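Long-range contacts in nonribosomal peptide synthase (Streptomyces sp. MJ635-86F5, PDB 5JJP), which activates aliphatic beta-amino acids by ATP-dependent adenylation, probably for transfer to a phosphopantetheine carrier: residues A[45-49]-A[245-250]; A[61-65]-A[241-246]; A[249-255]-A[265-271]; A[277-282]-A[303-309]; A[313-317]-A[342-348]. All blocks are in the same frame, centred on the assembly; numbering follows the deposited sequence.

Contact 1. Residues A[45-49]-A[245-250]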
# COMPACT_ATOMS: atom_id res chain seq x y z
N LYS A 45 13.48 8.39 16.67
CA LYS A 45 13.89 8.25 15.27
C LYS A 45 12.86 8.87 14.34
O LYS A 45 11.67 8.85 14.63
CB LYS A 45 14.00 6.76 14.92
CG LYS A 45 14.24 6.42 13.46
CD LYS A 45 14.19 4.91 13.27
CE LYS A 45 15.13 4.38 12.18
NZ LYS A 45 14.89 4.73 10.76
N PRO A 46 13.31 9.42 13.19
CA PRO A 46 12.39 9.92 12.19
C PRO A 46 11.54 8.80 11.54
O PRO A 46 12.07 7.83 11.04
CB PRO A 46 13.30 10.57 11.15
CG PRO A 46 14.58 10.85 11.88
CD PRO A 46 14.71 9.73 12.86
N ALA A 47 10.22 9.00 11.52
CA ALA A 47 9.25 8.07 10.93
C ALA A 47 8.94 8.52 9.55
O ALA A 47 8.90 7.72 8.62
CB ALA A 47 7.98 8.05 11.77
N ILE A 48 8.71 9.82 9.42
CA ILE A 48 8.46 10.50 8.17
C ILE A 48 9.36 11.70 8.00
O ILE A 48 9.44 12.55 8.86
CB ILE A 48 7.02 11.00 8.09
CG1 ILE A 48 6.11 9.84 7.72
CG2 ILE A 48 6.70 11.69 6.81
CD1 ILE A 48 5.45 9.05 8.75
N VAL A 49 9.90 11.84 6.79
CA VAL A 49 10.63 13.01 6.39
C VAL A 49 9.85 13.71 5.28
O VAL A 49 9.33 13.06 4.39
CB VAL A 49 12.03 12.58 5.88
CG1 VAL A 49 12.77 13.76 5.32
CG2 VAL A 49 12.82 11.97 7.02
N GLY A 245 10.14 -0.30 10.94
CA GLY A 245 10.81 0.57 11.89
C GLY A 245 11.73 1.51 11.18
O GLY A 245 12.68 2.02 11.83
N ALA A 246 11.50 1.73 9.88
CA ALA A 246 12.40 2.56 9.08
C ALA A 246 11.87 3.98 8.95
O ALA A 246 11.08 4.38 9.74
CB ALA A 246 12.62 1.91 7.69
N THR A 247 12.32 4.71 7.93
CA THR A 247 11.94 6.11 7.75
C THR A 247 11.31 6.31 6.36
O THR A 247 11.95 6.02 5.35
CB THR A 247 13.16 7.05 7.84
OG1 THR A 247 13.79 6.93 9.13
CG2 THR A 247 12.73 8.46 7.69
N ALA A 248 10.07 6.79 6.34
CA ALA A 248 9.34 6.91 5.09
C ALA A 248 9.43 8.34 4.56
O ALA A 248 9.27 9.29 5.29
CB ALA A 248 7.89 6.55 5.31
N VAL A 249 9.75 8.48 3.28
CA VAL A 249 9.94 9.78 2.64
C VAL A 249 9.06 9.84 1.37
O VAL A 249 9.51 9.51 0.28
CB VAL A 249 11.40 9.99 2.25
CG1 VAL A 249 11.63 11.45 1.89
CG2 VAL A 249 12.35 9.54 3.38
N PRO A 250 7.82 10.26 1.51
CA PRO A 250 6.98 10.45 0.36
C PRO A 250 7.62 11.46 -0.54
O PRO A 250 8.13 12.47 -0.05
CB PRO A 250 5.71 11.05 0.96
CG PRO A 250 5.71 10.60 2.38
CD PRO A 250 7.14 10.64 2.77
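The backbones of 45-49 and 245-250 run parallel, their end-to-end directions 12° apart, and pair at a single beta bridge between I48 and A248, whose CA atoms lie 4.8 Å apart. A248 uses both its backbone polar atoms: its N donates to A47 O (2.7 Å), and its O accepts from V49 N (3.0 Å), with I48 CA adding a CA-H...O contact to A248 O at 3.2 Å. How a two-stranded hairpin can join the edge of a larger sheet is well illustrated here: the hairpin 46-51/57-61, carrying a classic beta bulge where A47 and I48 both face V60, docks on 247-250, an outermost strand of the six-stranded mixed sheet. T247 adds a side-chain relay, its OG1 donating to P46 O (2.7 Å) and accepting from K45 NZ (3.0 Å), which also bonds to P219 O. Further along, V49 CG2 meets T247 CG2 at 3.6 Å and V49 CB lies 3.9 Å from V249 CG2, while I48 CG2 approaches P250 CD at 4.2 Å.

Contact 2. Residues A[61-65]-A[241-246]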
# COMPACT_ATOMS: atom_id res chain seq x y z
N SER A 61 9.07 12.30 14.17
CA SER A 61 9.49 11.08 14.81
C SER A 61 8.33 10.10 15.00
O SER A 61 7.19 10.49 14.97
CB SER A 61 10.16 11.36 16.17
OG SER A 61 9.21 11.87 17.07
N TYR A 62 8.66 8.83 15.24
CA TYR A 62 7.69 7.85 15.62
C TYR A 62 6.81 8.37 16.72
O TYR A 62 5.58 8.27 16.63
CB TYR A 62 8.36 6.53 16.05
CG TYR A 62 8.64 5.68 14.85
CD1 TYR A 62 7.64 4.84 14.36
CD2 TYR A 62 9.78 5.81 14.12
CE1 TYR A 62 7.82 4.11 13.21
CE2 TYR A 62 9.97 5.06 13.00
CZ TYR A 62 8.96 4.20 12.56
OH TYR A 62 9.09 3.42 11.44
N ARG A 63 7.42 8.97 17.73
CA ARG A 63 6.66 9.41 18.89
C ARG A 63 5.71 10.53 18.51
O ARG A 63 4.54 10.51 18.96
CB ARG A 63 7.57 9.90 20.00
CG ARG A 63 6.83 10.35 21.24
CD ARG A 63 7.71 11.12 22.21
NE ARG A 63 9.00 10.50 22.48
CZ ARG A 63 9.25 9.59 23.43
NH1 ARG A 63 8.29 9.09 24.18
NH2 ARG A 63 10.52 9.16 23.60
N GLN A 64 6.21 11.48 17.72
CA GLN A 64 5.39 12.55 17.26
C GLN A 64 4.27 12.07 16.36
O GLN A 64 3.21 12.64 16.38
CB GLN A 64 6.20 13.59 16.47
CG GLN A 64 7.17 14.33 17.36
CD GLN A 64 8.13 15.21 16.59
OE1 GLN A 64 8.68 14.82 15.56
NE2 GLN A 64 8.41 16.37 17.16
N LEU A 65 4.54 11.06 15.53
CA LEU A 65 3.54 10.60 14.59
C LEU A 65 2.38 9.97 15.37
O LEU A 65 1.25 10.23 15.07
CB LEU A 65 4.16 9.61 13.60
CG LEU A 65 3.25 8.98 12.55
CD1 LEU A 65 2.61 10.00 11.64
CD2 LEU A 65 4.07 8.02 11.72
N THR A 241 7.20 0.41 5.47
CA THR A 241 8.36 1.11 5.91
C THR A 241 8.26 1.34 7.44
O THR A 241 9.21 1.09 8.16
CB THR A 241 8.50 2.44 5.18
OG1 THR A 241 8.75 2.22 3.78
CG2 THR A 241 9.67 3.28 5.80
N LEU A 242 7.12 1.84 7.90
CA LEU A 242 6.89 2.08 9.30
C LEU A 242 6.91 0.79 10.08
O LEU A 242 7.53 0.72 11.16
CB LEU A 242 5.54 2.79 9.53
CG LEU A 242 5.42 4.22 9.03
CD1 LEU A 242 4.02 4.71 9.17
CD2 LEU A 242 6.34 5.12 9.85
N ALA A 243 6.19 -0.21 9.57
CA ALA A 243 6.14 -1.51 10.22
C ALA A 243 7.53 -2.09 10.44
O ALA A 243 7.75 -2.90 11.37
CB ALA A 243 5.28 -2.48 9.43
N SER A 244 8.44 -1.76 9.54
CA SER A 244 9.80 -2.29 9.60
C SER A 244 10.70 -1.41 10.43
O SER A 244 11.85 -1.74 10.66
CB SER A 244 10.39 -2.39 8.21
OG SER A 244 9.62 -3.19 7.35
N GLY A 245 10.14 -0.30 10.94
CA GLY A 245 10.81 0.57 11.89
C GLY A 245 11.73 1.51 11.18
O GLY A 245 12.68 2.02 11.83
N ALA A 246 11.50 1.73 9.88
CA ALA A 246 12.40 2.56 9.08
C ALA A 246 11.87 3.98 8.95
O ALA A 246 11.08 4.38 9.74
CB ALA A 246 12.62 1.91 7.69
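A single tyrosine hydroxyl does nearly all the polar work here by reaching into the C-terminal end of another helix. Y62 OH lies 2.8 Å from A246 O and 3.1 Å from L242 O. These carbonyls are brought together by the Schellman motif that ends helix 232-243: A246 N bonds back to T241 O (2.9 Å) and G245 N to L242 O (2.8 Å), with G245 at positive phi. The turn that ends the helix thus presents L242 O and A246 O on the side facing Y62. Y62 itself belongs to the first turn of helix 62-77, which follows the hairpin strand 57-61 directly and opens with a capping box: Q64 N donates to S61 OG (3.1 Å) and S61 N to Q64 OE1 (2.9 Å). Beside the hydroxyl the two helices meet through apolar atoms, Y62 CE1 lying 3.8 Å from L242 CD2 and L65 CD2 4.1 Å from the same methyl. A47 of the neighbouring strand touches Y62, L65 and L242, and V98 of helix 95-107 packs on both leucines.

Contact 3. Residues A[249-255]-A[265-271]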
# COMPACT_ATOMS: atom_id res chain seq x y z
N VAL A 249 9.75 8.48 3.28
CA VAL A 249 9.94 9.78 2.64
C VAL A 249 9.06 9.84 1.37
O VAL A 249 9.51 9.51 0.28
CB VAL A 249 11.40 9.99 2.25
CG1 VAL A 249 11.63 11.45 1.89
CG2 VAL A 249 12.35 9.54 3.38
N PRO A 250 7.82 10.26 1.51
CA PRO A 250 6.98 10.45 0.36
C PRO A 250 7.62 11.46 -0.54
O PRO A 250 8.13 12.47 -0.05
CB PRO A 250 5.71 11.05 0.96
CG PRO A 250 5.71 10.60 2.38
CD PRO A 250 7.14 10.64 2.77
N VAL A 251 7.64 11.23 -1.84
CA VAL A 251 8.26 12.18 -2.74
C VAL A 251 7.16 13.13 -3.29
O VAL A 251 6.36 12.73 -4.08
CB VAL A 251 8.94 11.44 -3.91
CG1 VAL A 251 9.63 12.42 -4.84
CG2 VAL A 251 9.93 10.42 -3.40
N PRO A 252 7.14 14.37 -2.86
CA PRO A 252 6.09 15.23 -3.36
C PRO A 252 6.09 15.34 -4.89
O PRO A 252 7.15 15.25 -5.50
CB PRO A 252 6.42 16.60 -2.74
CG PRO A 252 7.40 16.30 -1.62
CD PRO A 252 8.16 15.12 -2.10
N ARG A 253 4.91 15.53 -5.49
CA ARG A 253 4.82 15.55 -6.97
C ARG A 253 5.66 16.70 -7.63
O ARG A 253 6.20 16.52 -8.69
CB ARG A 253 3.39 15.40 -7.50
CG ARG A 253 3.00 13.95 -7.85
CD ARG A 253 1.58 13.84 -8.44
NE ARG A 253 1.52 13.45 -9.86
CZ ARG A 253 1.57 14.27 -10.92
NH1 ARG A 253 1.70 15.59 -10.78
NH2 ARG A 253 1.52 13.76 -12.15
N ASP A 254 5.85 17.83 -6.94
CA ASP A 254 6.73 18.88 -7.46
C ASP A 254 8.24 18.59 -7.39
O ASP A 254 9.03 19.38 -7.91
CB ASP A 254 6.43 20.25 -6.83
CG ASP A 254 6.84 20.35 -5.39
OD1 ASP A 254 6.60 21.42 -4.83
OD2 ASP A 254 7.40 19.43 -4.79
N ARG A 255 8.66 17.47 -6.83
CA ARG A 255 10.04 16.99 -7.03
C ARG A 255 10.10 15.92 -8.08
O ARG A 255 11.11 15.75 -8.78
CB ARG A 255 10.60 16.37 -5.77
CG ARG A 255 10.46 17.25 -4.55
CD ARG A 255 11.05 18.62 -4.76
NE ARG A 255 10.88 19.48 -3.60
CZ ARG A 255 11.86 19.83 -2.75
NH1 ARG A 255 13.11 19.39 -2.90
NH2 ARG A 255 11.60 20.64 -1.73
N PHE A 265 16.67 15.39 -4.64
CA PHE A 265 15.90 15.02 -3.47
C PHE A 265 16.39 13.69 -2.92
O PHE A 265 16.48 13.54 -1.74
CB PHE A 265 14.40 14.97 -3.81
CG PHE A 265 13.52 14.74 -2.62
CD1 PHE A 265 13.29 15.75 -1.73
CD2 PHE A 265 12.90 13.50 -2.42
CE1 PHE A 265 12.48 15.54 -0.62
CE2 PHE A 265 12.08 13.29 -1.33
CZ PHE A 265 11.86 14.32 -0.43
N LEU A 266 16.69 12.73 -3.77
CA LEU A 266 17.18 11.45 -3.29
C LEU A 266 18.51 11.60 -2.55
O LEU A 266 18.75 10.88 -1.60
CB LEU A 266 17.36 10.42 -4.42
CG LEU A 266 16.13 10.11 -5.28
CD1 LEU A 266 16.46 8.97 -6.23
CD2 LEU A 266 14.90 9.75 -4.46
N HIS A 267 19.35 12.54 -2.97
CA HIS A 267 20.53 12.94 -2.15
C HIS A 267 20.16 13.71 -0.92
O HIS A 267 20.60 13.39 0.14
CB HIS A 267 21.51 13.82 -2.98
CG HIS A 267 22.35 13.04 -3.91
ND1 HIS A 267 23.50 12.40 -3.50
CD2 HIS A 267 22.21 12.77 -5.24
CE1 HIS A 267 24.05 11.79 -4.55
NE2 HIS A 267 23.30 12.01 -5.61
N GLU A 268 19.36 14.75 -1.07
CA GLU A 268 19.02 15.58 0.10
C GLU A 268 18.49 14.74 1.23
O GLU A 268 18.92 14.89 2.38
CB GLU A 268 18.00 16.67 -0.27
CG GLU A 268 17.96 17.84 0.72
CD GLU A 268 16.79 18.83 0.48
OE1 GLU A 268 16.03 18.72 -0.52
OE2 GLU A 268 16.63 19.75 1.32
N ALA A 269 17.57 13.82 0.93
CA ALA A 269 16.97 12.99 1.99
C ALA A 269 17.72 11.66 2.23
O ALA A 269 17.26 10.83 3.00
CB ALA A 269 15.51 12.70 1.64
N ALA A 270 18.87 11.48 1.58
CA ALA A 270 19.75 10.35 1.83
C ALA A 270 18.93 9.07 1.71
O ALA A 270 18.98 8.18 2.56
CB ALA A 270 20.39 10.47 3.22
N ILE A 271 18.26 8.95 0.57
CA ILE A 271 17.39 7.80 0.31
C ILE A 271 18.17 6.49 0.04
O ILE A 271 19.06 6.46 -0.84
CB ILE A 271 16.48 8.11 -0.90
CG1 ILE A 271 15.61 9.31 -0.59
CG2 ILE A 271 15.64 6.89 -1.27
CD1 ILE A 271 14.65 9.12 0.59
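This is the helical connection of a beta-alpha-beta crossover: strand 247-250 leads through helices 253-256 and 259-268 to strand 273-276, parallel to it in the same sheet, with strand 222-225 lying between the two. As in such units, apolar side chains seal the helix against the strand that opens the unit. F265 is covered most. Its CZ reaches V249 CG1 at 3.7 Å and P252 CD at 4.1 Å, its CE2 meets V251 CG2 at 4.1 Å, and R255 CG lies over one ring face. V249, pointing toward the helix, also touches A269 CB through CG1 (4.1 Å) and I271 CD1 through CG2 (3.6 Å). A Schellman motif turns the chain out of the helix: I271 N bonds to L266 O (2.9 Å) and A270 N to H267 O (3.0 Å), A270 having positive phi. At the outer margin, D254, R255 and E268 form a loose ionic network, its crossing member being the long salt bridge from R255 NH1 to E268 OE1 at 3.8 Å.

Contact 4. Residues A[277-282]-A[303-309]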
# COMPACT_ATOMS: atom_id res chain seq x y z
N VAL A 277 6.99 2.77 -9.94
CA VAL A 277 6.79 2.00 -11.20
C VAL A 277 8.08 2.03 -12.02
O VAL A 277 8.87 2.93 -11.87
CB VAL A 277 5.60 2.52 -12.04
CG1 VAL A 277 4.28 2.32 -11.29
CG2 VAL A 277 5.75 4.00 -12.42
N PRO A 278 8.31 1.03 -12.87
CA PRO A 278 9.49 0.98 -13.72
C PRO A 278 9.74 2.24 -14.53
O PRO A 278 10.86 2.67 -14.61
CB PRO A 278 9.15 -0.17 -14.68
CG PRO A 278 8.31 -1.09 -13.87
CD PRO A 278 7.46 -0.18 -13.03
N SER A 279 8.70 2.79 -15.14
CA SER A 279 8.80 3.96 -16.04
C SER A 279 9.29 5.21 -15.36
O SER A 279 9.73 6.13 -16.00
CB SER A 279 7.44 4.27 -16.68
OG SER A 279 6.46 4.63 -15.70
N LEU A 280 9.20 5.25 -14.03
CA LEU A 280 9.84 6.30 -13.26
C LEU A 280 11.27 6.57 -13.74
O LEU A 280 11.72 7.71 -13.74
CB LEU A 280 9.88 5.88 -11.79
CG LEU A 280 10.79 6.67 -10.88
CD1 LEU A 280 10.28 8.09 -10.79
CD2 LEU A 280 10.81 6.03 -9.49
N TRP A 281 11.99 5.51 -14.08
CA TRP A 281 13.42 5.61 -14.34
C TRP A 281 13.78 6.00 -15.78
O TRP A 281 14.86 6.49 -16.01
CB TRP A 281 14.10 4.28 -13.98
CG TRP A 281 14.01 3.98 -12.49
CD1 TRP A 281 13.10 3.19 -11.87
CD2 TRP A 281 14.84 4.52 -11.48
NE1 TRP A 281 13.33 3.19 -10.53
CE2 TRP A 281 14.39 3.99 -10.26
CE3 TRP A 281 15.92 5.39 -11.47
CZ2 TRP A 281 14.97 4.32 -9.06
CZ3 TRP A 281 16.52 5.69 -10.24
CH2 TRP A 281 16.03 5.18 -9.07
N ARG A 282 12.86 5.80 -16.73
CA ARG A 282 13.13 6.05 -18.15
C ARG A 282 13.59 7.48 -18.44
O ARG A 282 14.63 7.66 -19.06
CB ARG A 282 11.94 5.68 -19.04
CG ARG A 282 12.00 4.25 -19.61
CD ARG A 282 11.44 4.16 -21.04
NE ARG A 282 9.98 4.33 -21.08
CZ ARG A 282 9.06 3.45 -20.67
NH1 ARG A 282 9.39 2.26 -20.17
NH2 ARG A 282 7.77 3.77 -20.76
N PHE A 303 10.20 -2.21 -7.55
CA PHE A 303 9.21 -1.83 -8.61
C PHE A 303 7.95 -2.59 -8.52
O PHE A 303 7.98 -3.75 -8.17
CB PHE A 303 9.54 -2.30 -10.03
CG PHE A 303 10.91 -2.17 -10.41
CD1 PHE A 303 11.50 -0.91 -10.50
CD2 PHE A 303 11.62 -3.28 -10.79
CE1 PHE A 303 12.81 -0.77 -10.90
CE2 PHE A 303 12.93 -3.15 -11.20
CZ PHE A 303 13.53 -1.89 -11.25
N SER A 304 6.89 -2.00 -9.05
CA SER A 304 5.69 -2.76 -9.34
C SER A 304 4.74 -2.04 -10.21
O SER A 304 4.84 -0.83 -10.39
CB SER A 304 4.93 -2.97 -8.04
OG SER A 304 4.46 -1.72 -7.60
N GLY A 305 3.74 -2.78 -10.66
CA GLY A 305 2.50 -2.20 -11.18
C GLY A 305 2.54 -1.97 -12.67
O GLY A 305 1.66 -1.28 -13.23
N GLU A 306 3.54 -2.56 -13.32
CA GLU A 306 3.80 -2.24 -14.71
C GLU A 306 4.92 -3.15 -15.20
O GLU A 306 5.82 -3.51 -14.44
CB GLU A 306 4.06 -0.73 -14.79
CG GLU A 306 4.90 -0.18 -15.92
CD GLU A 306 5.27 1.28 -15.67
OE1 GLU A 306 4.40 2.09 -15.26
OE2 GLU A 306 6.45 1.63 -15.87
N ASP A 307 4.80 -3.60 -16.45
CA ASP A 307 5.84 -4.41 -17.08
C ASP A 307 7.07 -3.53 -17.29
O ASP A 307 6.94 -2.39 -17.67
CB ASP A 307 5.35 -5.00 -18.41
CG ASP A 307 4.60 -6.35 -18.23
OD1 ASP A 307 3.41 -6.42 -18.62
OD2 ASP A 307 5.20 -7.33 -17.71
N PHE A 308 8.25 -4.06 -16.97
CA PHE A 308 9.53 -3.37 -17.13
C PHE A 308 10.20 -3.91 -18.42
O PHE A 308 10.64 -5.07 -18.43
CB PHE A 308 10.45 -3.68 -15.92
CG PHE A 308 11.43 -2.59 -15.56
CD1 PHE A 308 11.69 -2.26 -14.22
CD2 PHE A 308 12.11 -1.88 -16.54
CE1 PHE A 308 12.58 -1.24 -13.89
CE2 PHE A 308 13.00 -0.86 -16.20
CZ PHE A 308 13.24 -0.55 -14.88
N PRO A 309 10.29 -3.10 -19.51
CA PRO A 309 11.11 -3.57 -20.65
C PRO A 309 12.54 -3.96 -20.20
O PRO A 309 13.22 -3.18 -19.51
CB PRO A 309 11.14 -2.35 -21.60
CG PRO A 309 10.00 -1.48 -21.16
CD PRO A 309 9.81 -1.72 -19.70
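P278 is the bump of this interface, and 303-309 curves round it to make the hollow. Its CB sits over the face of the F308 ring, 3.5 Å from the centroid and 21° off the normal, a CH-pi contact; its CG rests 4.2 Å from F303 CB, and its CD lies 3.8 Å from S304 O. V277 extends the fit toward the turn at G305, with CG1 3.3 Å from S304 O and CA making a CA-H...O contact to the same oxygen at 3.5 Å. Both segments leave adjacent parallel strands, 273-276 and 300-304, at their carboxyl ends, the edge at which alpha/beta sheets commonly place their functional loops; by analogy with relatives in this family, S304-G305-E306 probably borders the nucleotide pocket. E306 reaches back across the groove, its OE2 accepting from S279 N (2.6 Å) at the short 3-10 segment 278-280, and S279 OG bonds weakly to E306 OE1 (3.3 Å). Deeper down, W281 brings NE1 to the edge of the F303 ring, 4.0 Å from CE1; this buried nitrogen finds no partner. Toward the surface, R282 NH1 lies 3.9 Å from P309 CG and makes a long, weak ion pair with D312.

Contact 5. Residues A[313-317]-A[342-348]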
# COMPACT_ATOMS: atom_id res chain seq x y z
N LEU A 313 15.91 -2.13 -17.86
CA LEU A 313 16.37 -2.66 -16.59
C LEU A 313 17.87 -2.89 -16.60
O LEU A 313 18.57 -2.48 -15.66
CB LEU A 313 15.66 -3.97 -16.28
CG LEU A 313 15.91 -4.68 -14.94
CD1 LEU A 313 15.98 -3.71 -13.77
CD2 LEU A 313 14.78 -5.65 -14.70
N ARG A 314 18.34 -3.54 -17.66
CA ARG A 314 19.77 -3.78 -17.86
C ARG A 314 20.56 -2.47 -17.84
O ARG A 314 21.59 -2.34 -17.20
CB ARG A 314 20.01 -4.49 -19.21
CG ARG A 314 19.62 -5.96 -19.26
CD ARG A 314 20.25 -6.69 -20.45
NE ARG A 314 19.88 -8.11 -20.52
CZ ARG A 314 18.79 -8.61 -21.13
NH1 ARG A 314 17.90 -7.82 -21.72
NH2 ARG A 314 18.55 -9.92 -21.12
N GLU A 315 20.02 -1.48 -18.54
CA GLU A 315 20.62 -0.16 -18.56
C GLU A 315 20.70 0.38 -17.13
O GLU A 315 21.76 0.82 -16.67
CB GLU A 315 19.80 0.74 -19.48
CG GLU A 315 20.61 1.74 -20.30
CD GLU A 315 19.76 2.47 -21.35
OE1 GLU A 315 20.04 3.66 -21.60
OE2 GLU A 315 18.78 1.88 -21.86
N LEU A 316 19.58 0.28 -16.41
CA LEU A 316 19.53 0.72 -14.98
C LEU A 316 20.51 -0.01 -14.07
O LEU A 316 21.25 0.65 -13.33
CB LEU A 316 18.12 0.64 -14.40
CG LEU A 316 17.93 1.15 -12.96
CD1 LEU A 316 18.15 2.65 -12.88
CD2 LEU A 316 16.52 0.79 -12.45
N GLN A 317 20.57 -1.35 -14.16
CA GLN A 317 21.62 -2.10 -13.45
C GLN A 317 23.02 -1.58 -13.77
O GLN A 317 23.87 -1.46 -12.88
CB GLN A 317 21.59 -3.57 -13.83
CG GLN A 317 20.40 -4.32 -13.31
CD GLN A 317 20.46 -5.79 -13.66
OE1 GLN A 317 20.60 -6.18 -14.84
NE2 GLN A 317 20.34 -6.64 -12.65
N VAL A 342 15.73 -9.43 -8.73
CA VAL A 342 16.24 -9.31 -10.10
C VAL A 342 17.72 -9.72 -10.12
O VAL A 342 18.53 -9.18 -9.38
CB VAL A 342 16.08 -7.85 -10.57
CG1 VAL A 342 16.72 -7.63 -11.92
CG2 VAL A 342 14.60 -7.49 -10.64
N PRO A 343 18.09 -10.73 -10.94
CA PRO A 343 19.50 -11.15 -10.95
C PRO A 343 20.39 -10.05 -11.51
O PRO A 343 19.95 -9.34 -12.43
CB PRO A 343 19.53 -12.38 -11.86
CG PRO A 343 18.13 -12.60 -12.31
CD PRO A 343 17.24 -11.52 -11.83
N ASP A 344 21.59 -9.89 -10.94
CA ASP A 344 22.60 -8.94 -11.43
C ASP A 344 23.88 -9.70 -11.71
O ASP A 344 24.50 -10.22 -10.80
CB ASP A 344 22.88 -7.80 -10.42
CG ASP A 344 23.77 -6.65 -11.01
OD1 ASP A 344 24.28 -5.79 -10.24
OD2 ASP A 344 23.95 -6.60 -12.26
N PRO A 345 24.28 -9.77 -12.97
CA PRO A 345 23.63 -9.19 -14.11
C PRO A 345 22.50 -10.06 -14.61
O PRO A 345 22.41 -11.26 -14.34
CB PRO A 345 24.76 -9.09 -15.13
CG PRO A 345 25.61 -10.29 -14.83
CD PRO A 345 25.47 -10.55 -13.35
N LEU A 346 21.62 -9.41 -15.34
CA LEU A 346 20.51 -10.07 -15.99
C LEU A 346 21.04 -10.82 -17.22
O LEU A 346 21.64 -10.19 -18.08
CB LEU A 346 19.52 -8.98 -16.40
CG LEU A 346 18.03 -9.26 -16.39
CD1 LEU A 346 17.61 -9.66 -15.00
CD2 LEU A 346 17.29 -8.01 -16.82
N PRO A 347 20.86 -12.15 -17.29
CA PRO A 347 21.36 -12.90 -18.46
C PRO A 347 20.88 -12.29 -19.77
O PRO A 347 19.76 -11.78 -19.84
CB PRO A 347 20.78 -14.31 -18.27
CG PRO A 347 20.55 -14.44 -16.79
CD PRO A 347 20.18 -13.04 -16.33
N ALA A 348 21.74 -12.33 -20.79
CA ALA A 348 21.46 -11.67 -22.07
C ALA A 348 20.31 -12.36 -22.83
O ALA A 348 19.51 -11.71 -23.49
CB ALA A 348 22.72 -11.61 -22.94
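Hydrogen bonds tie one side of helix 310-319 to the irregular chain 342-348, and side-chain amide and guanidinium groups supply the helix's share. Q317 works at both ends of its amide: NE2 donates to P343 O (2.7 Å), while OE1 accepts a weak bond from L346 N at 3.4 Å. One turn earlier R314 NH2 donates to P347 O (2.6 Å) and makes a further weak bond to L350 O; R314 NE, 3.7 Å from L346 O, is buried without a partner. The two strong acceptors, P343 O and P347 O, are thus carbonyls of an irregular chain that holds three prolines and a cis peptide bond before P345. It links two parts of the fold: it follows strand 338-341 at the edge of the mixed sheet and leads toward strand 363-367 of a separate antiparallel sheet, while the helix joins strands 300-304 and 324-329 of the mixed sheet. The apolar contacts gather round L313, whose CD2 lies 3.9 Å from V342 CG1 and 4.0 Å from L346 CD2, with I325 of the sheet touching L313 and V342, and L353 touching L313 and L346. L346 points toward the helix and also meets the aliphatic part of R314, its CD2 lying 3.9 Å from R314 CG.

From the N terminus, the first hairpin and the helix after it each wait some 175 to 195 residues for a partner. Contact 2 opens after contact 1, and both close on the same stretch, sharing G245 and A246, with about 6 Å between centres; together they fasten the hairpin and helix 62-77 to helix 232-243 and the edge strand 247-250. The later contacts follow in series with short loops. Contact 3 reuses V249 and P250 and closes the crossover leaving that strand. Contact 4 joins the ends of two central strands of the same sheet, and contact 5, its centre about 14 Å from that of contact 4, secures the next helix to the loop 342-348 after strand 338-341; F303, F308 and W281 of contact 4 pack on L313 and L316 of helix 310-319.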